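Local coordinates for protein ketosynthase (Streptomyces sp. MSC090213JE08, PDB 6KXD) that probably serves as the chain length factor that pairs with a ketosynthase subunit in the highly reducing type II polyketide synthase for ishigamide, at residues V116-T121 / N171-G177; P265-T270 / A302-L307; R351-V357 / A369-G375. All blocks are in the same frame, centred on the assembly; numbering follows the deposited sequence.

Contact 1 (V116-T121 / N171-G177)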
loop_
_atom_site.group_PDB
_atom_site.type_symbol
_atom_site.label_atom_id
_atom_site.label_comp_id
_atom_site.label_asym_id
_atom_site.label_seq_id
_atom_site.Cartn_x
_atom_site.Cartn_y
_atom_site.Cartn_z
ATOM N N VAL B 116 -9.552 6.649 4.940
ATOM C CA VAL B 116 -9.285 5.384 5.549
ATOM C C VAL B 116 -7.886 4.980 5.123
ATOM O O VAL B 116 -7.636 5.004 3.910
ATOM C CB VAL B 116 -10.260 4.281 5.080
ATOM C CG1 VAL B 116 -9.830 2.919 5.615
ATOM C CG2 VAL B 116 -11.690 4.597 5.495
ATOM N N VAL B 117 -7.018 4.654 6.093
ATOM C CA VAL B 117 -5.741 4.021 5.718
ATOM C C VAL B 117 -5.449 2.881 6.695
ATOM O O VAL B 117 -5.443 3.081 7.911
ATOM C CB VAL B 117 -4.580 5.019 5.615
ATOM C CG1 VAL B 117 -4.350 5.824 6.877
ATOM C CG2 VAL B 117 -3.305 4.301 5.182
ATOM N N LEU B 118 -5.228 1.663 6.145
ATOM C CA LEU B 118 -4.981 0.490 6.894
ATOM C C LEU B 118 -3.593 -0.061 6.551
ATOM O O LEU B 118 -3.275 -0.172 5.391
ATOM C CB LEU B 118 -6.030 -0.558 6.572
ATOM C CG LEU B 118 -6.041 -1.781 7.485
ATOM C CD1 LEU B 118 -6.449 -1.443 8.919
ATOM C CD2 LEU B 118 -6.977 -2.857 6.934
ATOM N N GLY B 119 -2.798 -0.353 7.574
ATOM C CA GLY B 119 -1.520 -1.066 7.376
ATOM C C GLY B 119 -1.691 -2.585 7.490
ATOM O O GLY B 119 -2.460 -3.144 8.309
ATOM N N ILE B 120 -0.926 -3.294 6.658
ATOM C CA ILE B 120 -0.967 -4.747 6.584
ATOM C C ILE B 120 0.476 -5.226 6.438
ATOM O O ILE B 120 1.359 -4.403 6.281
ATOM C CB ILE B 120 -1.799 -5.230 5.386
ATOM C CG1 ILE B 120 -1.236 -4.711 4.062
ATOM C CG2 ILE B 120 -3.257 -4.858 5.586
ATOM C CD1 ILE B 120 -1.858 -5.317 2.791
ATOM N N THR B 121 0.644 -6.548 6.498
ATOM C CA THR B 121 1.904 -7.223 6.165
ATOM C C THR B 121 1.799 -7.685 4.713
ATOM O O THR B 121 2.489 -7.207 3.790
ATOM C CB THR B 121 2.190 -8.369 7.133
ATOM O OG1 THR B 121 2.258 -7.916 8.478
ATOM C CG2 THR B 121 3.487 -9.074 6.813
ATOM N N ASN B 171 -9.003 6.183 0.340
ATOM C CA ASN B 171 -9.024 4.838 0.829
ATOM C C ASN B 171 -7.710 4.184 0.432
ATOM O O ASN B 171 -7.513 3.947 -0.740
ATOM C CB ASN B 171 -10.191 4.060 0.261
ATOM C CG ASN B 171 -10.451 2.801 1.042
ATOM O OD1 ASN B 171 -9.922 1.748 0.703
ATOM N ND2 ASN B 171 -11.305 2.904 2.053
ATOM N N THR B 172 -6.848 3.934 1.424
ATOM C CA THR B 172 -5.525 3.489 1.153
ATOM C C THR B 172 -5.206 2.289 2.050
ATOM O O THR B 172 -5.665 2.149 3.171
ATOM C CB THR B 172 -4.515 4.611 1.390
ATOM O OG1 THR B 172 -4.950 5.747 0.654
ATOM C CG2 THR B 172 -3.119 4.237 0.944
ATOM N N THR B 173 -4.359 1.395 1.524
ATOM C CA THR B 173 -3.800 0.323 2.273
ATOM C C THR B 173 -2.295 0.411 2.075
ATOM O O THR B 173 -1.854 0.699 0.933
ATOM C CB THR B 173 -4.309 -1.049 1.810
ATOM O OG1 THR B 173 -5.728 -0.945 1.880
ATOM C CG2 THR B 173 -3.842 -2.194 2.671
ATOM N N VAL B 174 -1.557 0.253 3.166
ATOM C CA VAL B 174 -0.110 0.335 3.103
ATOM C C VAL B 174 0.397 -0.935 3.765
ATOM O O VAL B 174 -0.206 -1.507 4.616
ATOM C CB VAL B 174 0.493 1.596 3.756
ATOM C CG1 VAL B 174 0.056 2.854 3.031
ATOM C CG2 VAL B 174 0.197 1.657 5.252
ATOM N N ALA B 175 1.527 -1.426 3.276
ATOM C CA ALA B 175 2.094 -2.604 3.835
ATOM C C ALA B 175 3.155 -2.157 4.838
ATOM O O ALA B 175 3.129 -1.042 5.274
ATOM C CB ALA B 175 2.680 -3.465 2.736
ATOM N N GLY B 176 4.100 -3.027 5.195
ATOM C CA GLY B 176 5.135 -2.609 6.118
ATOM C C GLY B 176 5.197 -3.472 7.346
ATOM O O GLY B 176 6.079 -3.299 8.190
ATOM N N GLY B 177 4.239 -4.385 7.518
ATOM C CA GLY B 177 4.291 -5.263 8.649
ATOM C C GLY B 177 4.219 -4.512 9.969
ATOM O O GLY B 177 3.324 -3.693 10.201
HETATM O O HOH W 1 -6.468 7.079 2.467
HETATM O O HOH W 2 4.727 -5.769 4.418
#

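Contact 2 (P265-T270 / A302-L307)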
loop_
_atom_site.group_PDB
_atom_site.type_symbol
_atom_site.label_atom_id
_atom_site.label_comp_id
_atom_site.label_asym_id
_atom_site.label_seq_id
_atom_site.Cartn_x
_atom_site.Cartn_y
_atom_site.Cartn_z
ATOM N N PRO B 265 19.917 -2.623 13.861
ATOM C CA PRO B 265 18.564 -2.190 14.196
ATOM C C PRO B 265 18.573 -1.316 15.460
ATOM O O PRO B 265 17.754 -0.420 15.621
ATOM C CB PRO B 265 17.799 -3.506 14.417
ATOM C CG PRO B 265 18.871 -4.526 14.775
ATOM C CD PRO B 265 20.065 -4.086 13.965
ATOM N N GLY B 266 19.511 -1.581 16.360
ATOM C CA GLY B 266 19.656 -0.728 17.539
ATOM C C GLY B 266 19.939 0.722 17.171
ATOM O O GLY B 266 19.334 1.641 17.697
ATOM N N ALA B 267 20.934 0.905 16.315
ATOM C CA ALA B 267 21.389 2.186 15.831
ATOM C C ALA B 267 20.279 2.863 15.031
ATOM O O ALA B 267 20.087 4.037 15.139
ATOM C CB ALA B 267 22.622 2.031 14.987
ATOM N N ALA B 268 19.522 2.087 14.263
ATOM C CA ALA B 268 18.445 2.674 13.467
ATOM C C ALA B 268 17.299 3.129 14.371
ATOM O O ALA B 268 16.673 4.154 14.099
ATOM C CB ALA B 268 17.953 1.683 12.461
ATOM N N VAL B 269 16.966 2.304 15.362
ATOM C CA VAL B 269 15.918 2.652 16.313
ATOM C C VAL B 269 16.332 3.924 17.057
ATOM O O VAL B 269 15.557 4.826 17.209
ATOM C CB VAL B 269 15.653 1.537 17.322
ATOM C CG1 VAL B 269 14.754 2.021 18.439
ATOM C CG2 VAL B 269 15.077 0.283 16.660
ATOM N N THR B 270 17.556 3.925 17.565
ATOM C CA THR B 270 18.103 5.104 18.270
ATOM C C THR B 270 18.004 6.358 17.410
ATOM O O THR B 270 17.475 7.360 17.879
ATOM C CB THR B 270 19.536 4.860 18.750
ATOM O OG1 THR B 270 19.471 3.731 19.621
ATOM C CG2 THR B 270 20.124 6.084 19.423
ATOM N N ALA B 302 17.295 -5.602 19.987
ATOM C CA ALA B 302 18.077 -4.446 19.786
ATOM C C ALA B 302 17.205 -3.210 20.042
ATOM O O ALA B 302 17.659 -2.225 20.603
ATOM C CB ALA B 302 18.653 -4.441 18.388
ATOM N N GLU B 303 15.945 -3.268 19.593
ATOM C CA GLU B 303 15.015 -2.170 19.781
ATOM C C GLU B 303 14.801 -1.917 21.265
ATOM O O GLU B 303 14.868 -0.743 21.707
ATOM C CB GLU B 303 13.687 -2.502 19.105
ATOM C CG GLU B 303 12.583 -1.539 19.469
ATOM C CD GLU B 303 11.218 -2.110 19.076
ATOM O OE1 GLU B 303 11.063 -3.352 19.074
ATOM O OE2 GLU B 303 10.359 -1.327 18.708
ATOM N N HIS B 304 14.573 -3.001 22.020
ATOM C CA HIS B 304 14.377 -2.930 23.419
ATOM C C HIS B 304 15.627 -2.333 24.083
ATOM O O HIS B 304 15.492 -1.452 24.926
ATOM C CB HIS B 304 14.020 -4.279 24.042
ATOM C CG HIS B 304 13.760 -4.127 25.503
ATOM N ND1 HIS B 304 12.514 -3.756 25.996
ATOM C CD2 HIS B 304 14.590 -4.187 26.568
ATOM C CE1 HIS B 304 12.576 -3.655 27.308
ATOM N NE2 HIS B 304 13.843 -3.904 27.681
ATOM N N GLU B 305 16.805 -2.828 23.722
ATOM C CA GLU B 305 18.068 -2.289 24.324
ATOM C C GLU B 305 18.221 -0.797 24.002
ATOM O O GLU B 305 18.626 -0.003 24.840
ATOM C CB GLU B 305 19.300 -3.078 23.860
ATOM C CG GLU B 305 19.395 -4.466 24.471
ATOM C CD GLU B 305 19.201 -4.488 25.986
ATOM O OE1 GLU B 305 18.064 -4.787 26.448
ATOM O OE2 GLU B 305 20.177 -4.178 26.704
ATOM N N ALA B 306 17.920 -0.415 22.765
ATOM C CA ALA B 306 18.049 0.970 22.302
ATOM C C ALA B 306 17.126 1.883 23.120
ATOM O O ALA B 306 17.533 2.950 23.529
ATOM C CB ALA B 306 17.774 1.075 20.830
ATOM N N LEU B 307 15.861 1.496 23.307
ATOM C CA LEU B 307 14.923 2.321 24.031
ATOM C C LEU B 307 15.230 2.338 25.529
ATOM O O LEU B 307 15.026 3.341 26.172
ATOM C CB LEU B 307 13.497 1.798 23.803
ATOM C CG LEU B 307 12.943 2.189 22.450
ATOM C CD1 LEU B 307 11.634 1.464 22.203
ATOM C CD2 LEU B 307 12.759 3.701 22.360
HETATM O O HOH W 3 19.497 4.151 22.576
#

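Contact 3 (R351-V357 / A369-G375)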
loop_
_atom_site.group_PDB
_atom_site.type_symbol
_atom_site.label_atom_id
_atom_site.label_comp_id
_atom_site.label_asym_id
_atom_site.label_seq_id
_atom_site.Cartn_x
_atom_site.Cartn_y
_atom_site.Cartn_z
ATOM N N ARG B 351 -2.119 12.940 31.787
ATOM C CA ARG B 351 -2.484 14.107 31.016
ATOM C C ARG B 351 -1.235 14.942 30.725
ATOM O O ARG B 351 -0.461 15.204 31.610
ATOM C CB ARG B 351 -3.529 14.989 31.710
ATOM C CG ARG B 351 -4.019 16.139 30.830
ATOM C CD ARG B 351 -5.461 16.597 31.089
ATOM N NE ARG B 351 -6.136 17.117 29.889
ATOM C CZ ARG B 351 -5.937 18.326 29.358
ATOM N NH1 ARG B 351 -5.154 19.196 29.973
ATOM N NH2 ARG B 351 -6.507 18.658 28.212
ATOM N N GLY B 352 -1.095 15.335 29.462
ATOM C CA GLY B 352 -0.002 16.108 28.889
ATOM C C GLY B 352 1.303 15.341 28.765
ATOM O O GLY B 352 2.290 15.952 28.402
ATOM N N ARG B 353 1.309 14.019 29.056
ATOM C CA ARG B 353 2.569 13.294 29.085
ATOM C C ARG B 353 2.946 12.853 27.665
ATOM O O ARG B 353 2.110 12.627 26.842
ATOM C CB ARG B 353 2.484 12.080 30.009
ATOM C CG ARG B 353 2.335 12.426 31.484
ATOM C CD ARG B 353 3.490 13.234 32.041
ATOM N NE ARG B 353 3.185 13.491 33.449
ATOM C CZ ARG B 353 3.771 12.909 34.490
ATOM N NH1 ARG B 353 5.061 12.629 34.451
ATOM N NH2 ARG B 353 3.053 12.605 35.565
ATOM N N ILE B 354 4.246 12.661 27.431
ATOM C CA ILE B 354 4.746 12.185 26.164
ATOM C C ILE B 354 4.804 10.656 26.154
ATOM O O ILE B 354 5.239 9.977 27.109
ATOM C CB ILE B 354 6.128 12.797 25.857
ATOM C CG1 ILE B 354 6.054 14.305 25.666
ATOM C CG2 ILE B 354 6.757 12.135 24.629
ATOM C CD1 ILE B 354 5.311 14.707 24.416
ATOM N N ALA B 355 4.378 10.081 25.024
ATOM C CA ALA B 355 4.544 8.695 24.785
ATOM C C ALA B 355 5.274 8.497 23.451
ATOM O O ALA B 355 5.159 9.231 22.514
ATOM C CB ALA B 355 3.213 7.989 24.778
ATOM N N LEU B 356 6.048 7.438 23.417
ATOM C CA LEU B 356 6.841 7.053 22.267
ATOM C C LEU B 356 6.489 5.603 21.944
ATOM O O LEU B 356 6.514 4.743 22.845
ATOM C CB LEU B 356 8.326 7.145 22.608
ATOM C CG LEU B 356 9.302 6.946 21.458
ATOM C CD1 LEU B 356 10.568 7.742 21.700
ATOM C CD2 LEU B 356 9.674 5.482 21.332
ATOM N N VAL B 357 6.191 5.339 20.676
ATOM C CA VAL B 357 5.957 3.965 20.215
ATOM C C VAL B 357 6.972 3.695 19.104
ATOM O O VAL B 357 7.279 4.552 18.345
ATOM C CB VAL B 357 4.511 3.725 19.754
ATOM C CG1 VAL B 357 3.540 4.070 20.853
ATOM C CG2 VAL B 357 4.162 4.445 18.480
ATOM N N ALA B 369 6.799 6.836 16.683
ATOM C CA ALA B 369 5.869 7.929 16.839
ATOM C C ALA B 369 5.986 8.496 18.249
ATOM O O ALA B 369 6.033 7.752 19.241
ATOM C CB ALA B 369 4.445 7.529 16.539
ATOM N N VAL B 370 5.878 9.828 18.318
ATOM C CA VAL B 370 5.842 10.555 19.602
ATOM C C VAL B 370 4.463 11.198 19.752
ATOM O O VAL B 370 3.979 11.876 18.837
ATOM C CB VAL B 370 6.974 11.586 19.668
ATOM C CG1 VAL B 370 6.939 12.399 20.949
ATOM C CG2 VAL B 370 8.316 10.912 19.521
ATOM N N LEU B 371 3.790 10.862 20.847
ATOM C CA LEU B 371 2.421 11.357 21.112
ATOM C C LEU B 371 2.458 12.222 22.365
ATOM O O LEU B 371 3.240 11.964 23.265
ATOM C CB LEU B 371 1.493 10.195 21.397
ATOM C CG LEU B 371 1.495 9.076 20.347
ATOM C CD1 LEU B 371 0.602 7.940 20.806
ATOM C CD2 LEU B 371 1.036 9.586 19.009
ATOM N N ARG B 372 1.544 13.182 22.441
ATOM C CA ARG B 372 1.292 13.849 23.691
ATOM C C ARG B 372 -0.096 13.439 24.160
ATOM O O ARG B 372 -1.065 13.646 23.380
ATOM C CB ARG B 372 1.430 15.345 23.476
ATOM C CG ARG B 372 0.741 16.142 24.577
ATOM C CD ARG B 372 1.571 17.173 25.281
ATOM N NE ARG B 372 2.784 17.648 24.627
ATOM C CZ ARG B 372 3.954 17.784 25.261
ATOM N NH1 ARG B 372 4.103 17.317 26.498
ATOM N NH2 ARG B 372 4.962 18.366 24.634
ATOM N N LEU B 373 -0.169 12.873 25.375
ATOM C CA LEU B 373 -1.432 12.378 25.925
ATOM C C LEU B 373 -2.203 13.615 26.388
ATOM O O LEU B 373 -1.609 14.562 26.920
ATOM C CB LEU B 373 -1.191 11.314 26.998
ATOM C CG LEU B 373 -0.300 10.161 26.530
ATOM C CD1 LEU B 373 0.053 9.226 27.658
ATOM C CD2 LEU B 373 -0.981 9.409 25.391
ATOM N N ILE B 374 -3.491 13.659 26.050
ATOM C CA ILE B 374 -4.333 14.776 26.373
ATOM C C ILE B 374 -5.432 14.215 27.276
ATOM O O ILE B 374 -5.159 14.037 28.458
ATOM C CB ILE B 374 -4.804 15.475 25.095
ATOM C CG1 ILE B 374 -3.591 15.996 24.322
ATOM C CG2 ILE B 374 -5.811 16.584 25.381
ATOM C CD1 ILE B 374 -3.934 16.446 22.946
ATOM N N GLY B 375 -6.579 13.837 26.698
ATOM C CA GLY B 375 -7.788 13.378 27.426
ATOM C C GLY B 375 -8.789 14.508 27.634
ATOM O O GLY B 375 -8.368 15.653 27.865
#

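Contact 1 (V116-T121 / N171-G177)
Val-116 to Gly-119 and Asn-171 to Val-174 run as parallel strands, 13° apart in direction, with axes 4.6 Å from each other. Backbone bonds alternate from Thr-172 N to Val-116 O through Leu-118 and Val-174 to Ile-120 N. Beyond the strands, Gly-177 N reaches Ile-120 O at 3.1 Å, and the positive phi of Gly-176 and Gly-177 marks a turn. On the face of Val-116 and Asn-171 the two side chains lie alongside, ND2 of the asparagine 3.5 Å from the valine CB. That nitrogen donates to Ala-158 O, while OD1 bonds Asn-398 of the partner ketosynthase chain. Ile-120 and Thr-173 cross at about a right angle, CD1 being 3.7 Å from the threonine CG2; with chi1 59°, the isoleucine CG1 sits between its own N and carbonyl carbon, which brings it to 3.4 Å from Val-174 O. On the other face, Val-117 CG2 approaches Val-174 CG1 at 4.2 Å, and both valines touch Ala-184 of helix 180-193. One water joins Val-116 O to Thr-172 OG1, which also bonds Tyr-187. The strand ends in the tight turn that in catalytic relatives leads to the nucleophile, and Asn-171, Thr-173 and Ala-175 bond to the neighbouring chain, so the contact carries part of the subunit interface.

Contact 2 (P265-T270 / A302-L307)
Ala-302 and Ala-306, one helical turn apart, form a low ridge of methyls that settles into the groove between two rows of the other helix, Pro-265/Val-269 and Gly-266/Thr-270. The Ala-302 methyl sits where the proline ring ends, its CB 3.6 Å from Pro-265 CG and equally near Gly-266 N. Small residues on the facing side, Gly-266, Ala-302 and Ala-306, are consistent with the close approach of the axes, 8.0 Å. One turn on, Ala-306 CB fits a hollow made by Gly-266 O, Val-269 CG1 and Thr-270 OG1, the last at 3.4 Å. Thr-270 OG1 donates to Gly-266 O at 2.8 Å and approaches that oxygen from the opposite face to Thr-270 N, so two bonds grip it. A water donates to both Thr-270 OG1 and Ala-306 O, bridging the helices at this margin. Val-269 is the reciprocal bump: with chi1 170° its CG1 heads for Ala-306 and Leu-307, while CG2 meets Glu-303 CB at 4.0 Å. The carboxylate of Glu-303 lies beyond, bonded to Cys-293 N. Rows spaced by four residues on both helices and a crossing angle of -46° fit ridges-into-grooves packing of the i±4 class, here between two helices lying against the strand hairpin 354-360/365-373.

Contact 3 (R351-V357 / A369-G375)
Ile-354 CD1 covers one face of the Arg-372 guanidinium, 3.4 Å from the plane and over its centre. At the edge of the same group, NH1 donates to Gly-352 O, which lies in the guanidinium plane at 3.0 Å with an N-H...O angle of 159°. The methyl shields a face, while the in-plane bond limits rotation of the group. The arginine chain reaches this place by bends at chi2 and chi3, the latter nearly eclipsed at 19°, which fold it back across the neighbouring strand. The second guanidinium, that of Arg-351, is held more loosely: Gly-375 O lies at its edge, in plane, but the bond from NE is weak at 3.3 Å. Ile-374 CG2 approaches NH2 of the same group at 3.6 Å, and Arg-351 CG rests near Ile-374 O.

Between the arginines and the far end, 354-360 and 365-373 form an antiparallel beta hairpin. Ala-355 with Leu-371 and Val-357 with Ala-369 are its hydrogen-bonded pairs; Ile-354 with Arg-372 and Leu-356 with Val-370 are non-hydrogen-bonded. Leu-373 N continues the bonding past the last bridge, Ile-354 with Arg-372, meeting Arg-353 O at 2.7 Å in an almost straight bond, whereas Gly-352 N to Leu-373 O is weak.

Side chains divide between two faces. On one, Ile-354 CG2 touches Val-370 CG1 at 3.7 Å; Leu-356 and Val-370 pack on helix 265-280, and Ile-354 on Val-282 and Leu-253. On the other, Val-357 CG2 meets Ala-369 CB at the same distance, helped by a chi1 of -56° that leaves CG2 between the valine N and carbonyl carbon. Ala-355 CB adjoins Leu-371 CB there, and helix 332-344 lies against Ala-355, Val-357 and Leu-373. Strand 250-259 continues the pairing beyond Val-370, through a backbone bond with Leu-253.

In the fold
Contacts 2 and 3 belong to one packed unit: Leu-307 CD2 of the helix pair lies 3.7 Å from Leu-356 CD2 of the hairpin, although their centres are 20 Å apart. Helix 265-280 ties them further, its first turns forming contact 2 while Leu-277 and its neighbours pack on contact 3. Contact 1 is separate, its nearest atoms about 11 Å from contact 2 and about 12 Å from contact 3. It also differs in surroundings: the partner ketosynthase chain reaches eight of its residues, and none of those in contacts 2 and 3. Contact 1 therefore sits at the subunit interface, close to where catalytic relatives place their cysteine.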